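Local coordinates for inner membrane protein (Salmonella typhimurium LT2, PDB 2QJV) that probably acts as a sugar-acid isomerase of the KduI/IolB family, related to the 5-deoxy-glucuronate isomerases of inositol breakdown, and carries nickel in this crystal, at the interface of chains A and B. Numbering follows the deposited sequence. Chains: chain A/B, Uncharacterized IolB-like protein.

Contact 1: the interface of chains A and B. Residues chain A 196, 198, 217, 234, 237; chain B 168, 202, 204, 230, 260.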
loop_
_atom_site.group_PDB
_atom_site.type_symbol
_atom_site.label_atom_id
_atom_site.label_comp_id
_atom_site.label_asym_id
_atom_site.label_seq_id
_atom_site.Cartn_x
_atom_site.Cartn_y
_atom_site.Cartn_z
ATOM N N GLN A 196 11.853 26.464 2.778
ATOM C CA GLN A 196 12.121 25.041 3.066
ATOM C C GLN A 196 11.047 24.379 3.959
ATOM O O GLN A 196 11.169 23.205 4.315
ATOM C CB GLN A 196 13.521 24.814 3.688
ATOM C CG GLN A 196 13.705 25.273 5.143
ATOM C CD GLN A 196 14.065 26.735 5.312
ATOM O OE1 GLN A 196 13.759 27.584 4.464
ATOM N NE2 GLN A 196 14.741 27.038 6.427
ATOM N N PHE A 198 7.085 23.145 5.395
ATOM C CA PHE A 198 5.993 22.283 4.993
ATOM C C PHE A 198 4.776 22.523 5.894
ATOM O O PHE A 198 4.863 23.210 6.906
ATOM C CB PHE A 198 6.417 20.790 5.016
ATOM C CG PHE A 198 6.673 20.239 6.391
ATOM C CD1 PHE A 198 7.951 20.288 6.952
ATOM C CD2 PHE A 198 5.658 19.615 7.119
ATOM C CE1 PHE A 198 8.213 19.739 8.230
ATOM C CE2 PHE A 198 5.906 19.100 8.419
ATOM C CZ PHE A 198 7.183 19.147 8.961
ATOM N N TYR A 217 5.273 20.426 0.658
ATOM C CA TYR A 217 6.398 21.356 0.562
ATOM C C TYR A 217 6.186 22.397 -0.551
ATOM O O TYR A 217 5.181 22.383 -1.257
ATOM C CB TYR A 217 7.715 20.584 0.400
ATOM C CG TYR A 217 8.215 19.856 1.650
ATOM C CD1 TYR A 217 7.664 18.618 2.042
ATOM C CD2 TYR A 217 9.293 20.354 2.394
ATOM C CE1 TYR A 217 8.120 17.945 3.148
ATOM C CE2 TYR A 217 9.770 19.662 3.513
ATOM C CZ TYR A 217 9.180 18.445 3.877
ATOM O OH TYR A 217 9.681 17.732 4.953
ATOM N N ILE A 234 2.750 24.695 10.395
ATOM C CA ILE A 234 3.838 24.383 11.297
ATOM C C ILE A 234 4.554 25.654 11.752
ATOM O O ILE A 234 4.873 26.510 10.918
ATOM C CB ILE A 234 4.842 23.437 10.496
ATOM C CG1 ILE A 234 4.144 22.101 10.144
ATOM C CG2 ILE A 234 6.132 23.192 11.202
ATOM C CD1 ILE A 234 3.669 21.300 11.307
ATOM N N TYR A 237 6.882 28.425 9.734
ATOM C CA TYR A 237 6.601 28.431 8.296
ATOM C C TYR A 237 5.215 28.919 7.914
ATOM O O TYR A 237 4.211 28.204 8.041
ATOM C CB TYR A 237 6.838 27.046 7.699
ATOM C CG TYR A 237 8.273 26.619 7.850
ATOM C CD1 TYR A 237 9.280 27.243 7.106
ATOM C CD2 TYR A 237 8.637 25.588 8.716
ATOM C CE1 TYR A 237 10.593 26.860 7.231
ATOM C CE2 TYR A 237 9.997 25.216 8.862
ATOM C CZ TYR A 237 10.942 25.860 8.123
ATOM O OH TYR A 237 12.264 25.474 8.248
ATOM N N TRP B 168 9.001 19.697 18.179
ATOM C CA TRP B 168 9.367 20.544 17.048
ATOM C C TRP B 168 10.171 21.726 17.616
ATOM O O TRP B 168 9.802 22.264 18.667
ATOM C CB TRP B 168 8.091 21.002 16.325
ATOM C CG TRP B 168 8.294 21.981 15.227
ATOM C CD1 TRP B 168 8.153 23.316 15.308
ATOM C CD2 TRP B 168 8.725 21.697 13.887
ATOM N NE1 TRP B 168 8.458 23.903 14.103
ATOM C CE2 TRP B 168 8.820 22.926 13.215
ATOM C CE3 TRP B 168 9.038 20.517 13.186
ATOM C CZ2 TRP B 168 9.228 23.018 11.877
ATOM C CZ3 TRP B 168 9.427 20.612 11.861
ATOM C CH2 TRP B 168 9.506 21.847 11.220
ATOM N N ARG B 202 3.583 13.524 12.149
ATOM C CA ARG B 202 4.335 13.003 11.034
ATOM C C ARG B 202 5.624 12.354 11.526
ATOM O O ARG B 202 6.375 13.004 12.233
ATOM C CB ARG B 202 4.665 14.138 10.068
ATOM C CG ARG B 202 5.360 13.700 8.815
ATOM C CD ARG B 202 6.039 14.891 8.193
ATOM N NE ARG B 202 6.773 14.539 7.009
ATOM C CZ ARG B 202 7.608 15.357 6.383
ATOM N NH1 ARG B 202 7.811 16.583 6.830
ATOM N NH2 ARG B 202 8.237 14.944 5.307
ATOM N N TYR B 204 9.055 10.768 10.055
ATOM C CA TYR B 204 9.831 10.761 8.800
ATOM C C TYR B 204 11.341 10.791 8.985
ATOM O O TYR B 204 11.860 11.362 9.944
ATOM C CB TYR B 204 9.412 11.924 7.879
ATOM C CG TYR B 204 9.721 13.314 8.377
ATOM C CD1 TYR B 204 8.959 13.894 9.412
ATOM C CD2 TYR B 204 10.763 14.054 7.842
ATOM C CE1 TYR B 204 9.250 15.183 9.885
ATOM C CE2 TYR B 204 11.032 15.356 8.299
ATOM C CZ TYR B 204 10.272 15.889 9.335
ATOM O OH TYR B 204 10.535 17.160 9.807
ATOM N N PRO B 230 7.371 15.351 14.608
ATOM C CA PRO B 230 6.586 16.523 15.105
ATOM C C PRO B 230 5.061 16.318 15.146
ATOM O O PRO B 230 4.492 15.534 14.364
ATOM C CB PRO B 230 6.885 17.617 14.093
ATOM C CG PRO B 230 7.248 16.884 12.810
ATOM C CD PRO B 230 7.982 15.628 13.300
ATOM N N HIS B 260 15.406 22.901 9.833
ATOM C CA HIS B 260 14.522 23.575 10.793
ATOM C C HIS B 260 15.188 23.969 12.123
ATOM O O HIS B 260 14.521 24.556 12.981
ATOM C CB HIS B 260 13.321 22.666 11.060
ATOM C CG HIS B 260 12.729 22.098 9.809
ATOM N ND1 HIS B 260 12.413 22.880 8.709
ATOM C CD2 HIS B 260 12.408 20.824 9.477
ATOM C CE1 HIS B 260 11.928 22.098 7.752
ATOM N NE2 HIS B 260 11.916 20.851 8.193
HETATM O O HOH W 1 11.720 18.878 6.282
#
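B:Arg202 drives its extended side chain against two aromatic rings of chain A. B:Arg202 NH1 stands over the middle of the A:Phe198 ring, 3.3 Å from its centroid, in a cation-pi contact with the guanidinium and ring planes 77° apart. B:Arg202 NH1 also donates to the phenol oxygen OH of A:Tyr217 at 2.9 Å, and NH2 adds a longer bond to that oxygen, which lies in the guanidinium plane. CZ of B:Arg202 lies over the centre of the B:Tyr204 ring, 3.5 Å above its plane, which should limit the tilt of the guanidinium. With CG between the backbone N and the carbonyl carbon (chi1 68°), the A:Phe198 ring presents a face to NH1. The packed side continues at B:Trp168, where methyl CG2 of A:Ile234 lies 3.6 Å from the centroid of the six-membered ring. The looser side is bridged by solvent: water 1 lies 2.7 Å from A:Tyr217 OH and 2.8 Å from NE2 of B:His260. Across that imidazole, B:His260 ND1 is hydrogen-bonded to the phenol OH of A:Tyr237 at 2.6 Å, the rings meeting edge to face. With both its nitrogens engaged, B:His260 has a defined ring orientation. The site probably fastens the aromatic end of a two-fold interface between identical subunits.

Contact 2: the interface of chains A and B. Residues chain A 198, 200, 232-235; chain B 165, 200, 230, 232-233.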
loop_
_atom_site.group_PDB
_atom_site.type_symbol
_atom_site.label_atom_id
_atom_site.label_comp_id
_atom_site.label_asym_id
_atom_site.label_seq_id
_atom_site.Cartn_x
_atom_site.Cartn_y
_atom_site.Cartn_z
ATOM N N PHE A 198 7.085 23.145 5.395
ATOM C CA PHE A 198 5.993 22.283 4.993
ATOM C C PHE A 198 4.776 22.523 5.894
ATOM O O PHE A 198 4.863 23.210 6.906
ATOM C CB PHE A 198 6.417 20.790 5.016
ATOM C CG PHE A 198 6.673 20.239 6.391
ATOM C CD1 PHE A 198 7.951 20.288 6.952
ATOM C CD2 PHE A 198 5.658 19.615 7.119
ATOM C CE1 PHE A 198 8.213 19.739 8.230
ATOM C CE2 PHE A 198 5.906 19.100 8.419
ATOM C CZ PHE A 198 7.183 19.147 8.961
ATOM N N LEU A 200 0.948 20.158 6.904
ATOM C CA LEU A 200 0.285 18.862 6.877
ATOM C C LEU A 200 -1.173 19.075 6.439
ATOM O O LEU A 200 -1.959 19.802 7.099
ATOM C CB LEU A 200 0.367 18.182 8.240
ATOM C CG LEU A 200 1.806 17.953 8.772
ATOM C CD1 LEU A 200 1.803 17.377 10.190
ATOM C CD2 LEU A 200 2.626 17.058 7.826
ATOM N N ALA A 232 -3.073 22.096 8.172
ATOM C CA ALA A 232 -2.420 22.404 9.453
ATOM C C ALA A 232 -0.999 22.916 9.182
ATOM O O ALA A 232 -0.149 22.197 8.656
ATOM C CB ALA A 232 -2.412 21.200 10.430
ATOM N N THR A 233 -0.757 24.171 9.523
ATOM C CA THR A 233 0.559 24.771 9.359
ATOM C C THR A 233 1.450 24.490 10.599
ATOM O O THR A 233 0.978 24.161 11.682
ATOM C CB THR A 233 0.491 26.325 9.038
ATOM O OG1 THR A 233 0.034 27.019 10.175
ATOM C CG2 THR A 233 -0.411 26.633 7.832
ATOM N N ILE A 234 2.750 24.695 10.395
ATOM C CA ILE A 234 3.838 24.383 11.297
ATOM C C ILE A 234 4.554 25.654 11.752
ATOM O O ILE A 234 4.873 26.510 10.918
ATOM C CB ILE A 234 4.842 23.437 10.496
ATOM C CG1 ILE A 234 4.144 22.101 10.144
ATOM C CG2 ILE A 234 6.132 23.192 11.202
ATOM C CD1 ILE A 234 3.669 21.300 11.307
ATOM N N ALA A 235 4.771 25.783 13.057
ATOM C CA ALA A 235 5.502 26.913 13.653
ATOM C C ALA A 235 6.780 27.245 12.851
ATOM O O ALA A 235 7.593 26.361 12.548
ATOM C CB ALA A 235 5.840 26.653 15.117
ATOM N N THR B 165 2.815 23.878 17.428
ATOM C CA THR B 165 3.508 22.694 17.004
ATOM C C THR B 165 4.442 22.233 18.153
ATOM O O THR B 165 5.123 23.060 18.748
ATOM C CB THR B 165 4.368 22.944 15.732
ATOM O OG1 THR B 165 3.661 23.769 14.777
ATOM C CG2 THR B 165 4.843 21.604 15.128
ATOM N N LEU B 200 -2.295 16.154 13.803
ATOM C CA LEU B 200 -1.597 15.501 12.718
ATOM C C LEU B 200 -0.133 15.286 13.153
ATOM O O LEU B 200 0.557 16.243 13.442
ATOM C CB LEU B 200 -1.706 16.308 11.431
ATOM C CG LEU B 200 -3.140 16.522 10.922
ATOM C CD1 LEU B 200 -3.143 17.420 9.706
ATOM C CD2 LEU B 200 -3.838 15.188 10.606
ATOM N N PRO B 230 7.371 15.351 14.608
ATOM C CA PRO B 230 6.586 16.523 15.105
ATOM C C PRO B 230 5.061 16.318 15.146
ATOM O O PRO B 230 4.492 15.534 14.364
ATOM C CB PRO B 230 6.885 17.617 14.093
ATOM C CG PRO B 230 7.248 16.884 12.810
ATOM C CD PRO B 230 7.982 15.628 13.300
ATOM N N ALA B 232 1.491 18.500 14.903
ATOM C CA ALA B 232 0.790 19.715 14.488
ATOM C C ALA B 232 -0.619 19.652 15.054
ATOM O O ALA B 232 -1.388 18.776 14.692
ATOM C CB ALA B 232 0.764 19.866 12.943
ATOM N N THR B 233 -0.950 20.555 15.984
ATOM C CA THR B 233 -2.299 20.627 16.572
ATOM C C THR B 233 -3.199 21.472 15.660
ATOM O O THR B 233 -2.735 22.193 14.760
ATOM C CB THR B 233 -2.287 21.197 17.998
ATOM O OG1 THR B 233 -1.797 22.528 17.937
ATOM C CG2 THR B 233 -1.414 20.338 18.901
HETATM O O HOH W 2 1.217 23.096 14.183
#
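A:Leu200 and B:Leu200 meet beside the two-fold axis, each from strand 198-204 of its own chain, and form the apolar centre of the patch. Methyl CD1 of A:Leu200 lies 3.9 Å from CB of B:Leu200, and CD1 of B:Leu200 approaches CB of A:Leu200 in the same way. In both copies CG lies beside the backbone N and anti to the carbonyl carbon (chi1 -58° in chain A), which turns the branch toward the partner strand. Each CD1 also rests against CB of the opposite alanine, A:Ala232 or B:Ala232, giving a leucine-alanine core that probably holds the two subunits together at their axis. Further out, CD1 at the tip of A:Ile234 packs on CB of B:Ala232 at 3.6 Å. A:Ile234 CD1 also touches methyl CG2 of B:Thr165 at 4.0 Å, the two side chains crossing at about a right angle.

B:Thr165 marks the change to the polar rim. With CG2 facing the isoleucine, its hydroxyl OG1 lies beside its own backbone N (chi1 -41°). B:Thr165 OG1 receives the backbone N-H of A:Ala235 in a bond 2.9 Å long from N and nearly straight, 177° at the hydrogen. CB of A:Ala235 packs against CB of the threonine, next to this bond. Close to the two-fold axis, water 2 links the chains, 2.6 Å from B:Thr165 OG1 and 2.7 Å from the carbonyl oxygen O of A:Thr233.

Contact 3: the interface of chains A and B. Residues chain A 135-136, 163, 165, 168, 232, 263; chain B 233-235.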
loop_
_atom_site.group_PDB
_atom_site.type_symbol
_atom_site.label_atom_id
_atom_site.label_comp_id
_atom_site.label_asym_id
_atom_site.label_seq_id
_atom_site.Cartn_x
_atom_site.Cartn_y
_atom_site.Cartn_z
ATOM N N ARG A 135 -6.249 31.249 15.989
ATOM C CA ARG A 135 -5.537 30.090 15.336
ATOM C C ARG A 135 -6.321 29.645 14.058
ATOM O O ARG A 135 -5.967 28.717 13.286
ATOM C CB ARG A 135 -5.299 28.945 16.355
ATOM C CG ARG A 135 -4.582 29.369 17.697
ATOM C CD ARG A 135 -3.092 29.851 17.498
ATOM N NE ARG A 135 -2.473 30.473 18.693
ATOM C CZ ARG A 135 -1.713 29.874 19.634
ATOM N NH1 ARG A 135 -1.424 28.576 19.608
ATOM N NH2 ARG A 135 -1.228 30.601 20.642
ATOM N N ASN A 136 -7.403 30.360 13.813
ATOM C CA ASN A 136 -8.181 30.111 12.659
ATOM C C ASN A 136 -8.170 31.361 11.705
ATOM O O ASN A 136 -8.810 31.230 10.676
ATOM C CB ASN A 136 -9.607 29.708 13.127
ATOM C CG ASN A 136 -10.414 28.941 12.077
ATOM O OD1 ASN A 136 -9.862 28.180 11.252
ATOM N ND2 ASN A 136 -11.739 29.123 12.124
ATOM N N GLY A 163 1.289 28.112 12.417
ATOM C CA GLY A 163 0.546 27.660 13.589
ATOM C C GLY A 163 -0.923 27.402 13.266
ATOM O O GLY A 163 -1.445 26.285 13.562
ATOM N N THR A 165 -4.687 26.938 11.449
ATOM C CA THR A 165 -5.359 25.919 10.640
ATOM C C THR A 165 -6.307 26.618 9.646
ATOM O O THR A 165 -7.038 27.514 10.042
ATOM C CB THR A 165 -6.172 24.944 11.526
ATOM O OG1 THR A 165 -5.460 24.672 12.733
ATOM C CG2 THR A 165 -6.488 23.639 10.756
ATOM N N TRP A 168 -10.717 25.065 7.367
ATOM C CA TRP A 168 -11.099 24.566 8.655
ATOM C C TRP A 168 -11.995 25.601 9.314
ATOM O O TRP A 168 -11.695 26.775 9.248
ATOM C CB TRP A 168 -9.816 24.306 9.487
ATOM C CG TRP A 168 -10.067 23.865 10.882
ATOM C CD1 TRP A 168 -9.990 24.634 12.005
ATOM C CD2 TRP A 168 -10.443 22.549 11.313
ATOM N NE1 TRP A 168 -10.294 23.881 13.113
ATOM C CE2 TRP A 168 -10.571 22.597 12.725
ATOM C CE3 TRP A 168 -10.663 21.330 10.649
ATOM C CZ2 TRP A 168 -10.944 21.475 13.487
ATOM C CZ3 TRP A 168 -11.033 20.226 11.392
ATOM C CH2 TRP A 168 -11.166 20.294 12.804
ATOM N N ALA A 232 -3.073 22.096 8.172
ATOM C CA ALA A 232 -2.420 22.404 9.453
ATOM C C ALA A 232 -0.999 22.916 9.182
ATOM O O ALA A 232 -0.149 22.197 8.656
ATOM C CB ALA A 232 -2.412 21.200 10.430
ATOM N N ILE A 263 -16.791 25.225 15.937
ATOM C CA ILE A 263 -15.660 26.158 15.818
ATOM C C ILE A 263 -16.086 27.445 15.033
ATOM O O ILE A 263 -15.469 28.501 15.202
ATOM C CB ILE A 263 -14.387 25.427 15.230
ATOM C CG1 ILE A 263 -13.922 24.287 16.173
ATOM C CG2 ILE A 263 -13.227 26.399 14.958
ATOM C CD1 ILE A 263 -12.821 23.387 15.613
ATOM N N THR B 233 -0.950 20.555 15.984
ATOM C CA THR B 233 -2.299 20.627 16.572
ATOM C C THR B 233 -3.199 21.472 15.660
ATOM O O THR B 233 -2.735 22.193 14.760
ATOM C CB THR B 233 -2.287 21.197 17.998
ATOM O OG1 THR B 233 -1.797 22.528 17.937
ATOM C CG2 THR B 233 -1.414 20.338 18.901
ATOM N N ILE B 234 -4.506 21.316 15.892
ATOM C CA ILE B 234 -5.588 21.855 15.083
ATOM C C ILE B 234 -6.368 22.897 15.872
ATOM O O ILE B 234 -6.691 22.633 17.020
ATOM C CB ILE B 234 -6.538 20.664 14.652
ATOM C CG1 ILE B 234 -5.803 19.621 13.766
ATOM C CG2 ILE B 234 -7.775 21.143 13.916
ATOM C CD1 ILE B 234 -5.403 20.163 12.421
ATOM N N ALA B 235 -6.656 24.049 15.256
ATOM C CA ALA B 235 -7.424 25.126 15.873
ATOM C C ALA B 235 -8.713 24.551 16.534
ATOM O O ALA B 235 -9.448 23.744 15.945
ATOM C CB ALA B 235 -7.735 26.214 14.847
HETATM O O HOH W 3 -2.859 23.873 12.543
#
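The hydroxyl OG1 of A:Thr165 is met by the backbone N-H of B:Ala235 and by water 3, where a loop of chain B docks on chain A in the two-fold interface. B:Ala235 N donates to A:Thr165 OG1 over 2.9 Å, with 168° at the hydrogen, and water 3 stands 2.7 Å from A:Thr165 OG1. Water 3 ties the chains together further, since it also bonds the carbonyl oxygen O of B:Thr233 at 2.8 Å and, less closely, O of A:Gly163. A backbone carbonyl from each subunit and the threonine hydroxyl thus fix its place.

Beyond the threonine, B:Ala235 fits between several chain A groups. Its CB faces the CB atoms of A:Arg135 and A:Thr165 and CD1 of the A:Trp168 indole, consistent with the 74 Å² of B:Ala235 hidden by chain A. With CG anti to the backbone N (chi1 176°), the A:Trp168 indole turns one face to CG2 of B:Ile234. This methyl caps the six-membered ring, 3.6 Å from its centroid, although the approach of CG2 to the rim carbon CZ2 of A:Trp168 is doubtfully short. CD1 of B:Ile234, at the end of the CG1 branch, lies 3.7 Å from CB of A:Ala232. A:Trp168 NE1 closes the far side by donating to O of B:Ala235 at 3.0 Å, a bent bond with the acceptor 23° out of the ring plane.

The three contacts run in a row across one two-fold interface, with C-alpha centres about 7 Å apart between contacts 1 and 2, 9 Å between contacts 2 and 3, and 16 Å between contacts 1 and 3. Contacts 1 and 2 share A:Phe198, A:Ile234 and B:Pro230; contacts 2 and 3 share A:Ala232 and B:Thr233. Strand 231-233 and the loop after it recur from both chains, so contact 3 largely repeats, with the chains exchanged, interactions found in contacts 1 and 2. The symmetric seam probably serves as one dimer interface of the six-subunit deposited assembly.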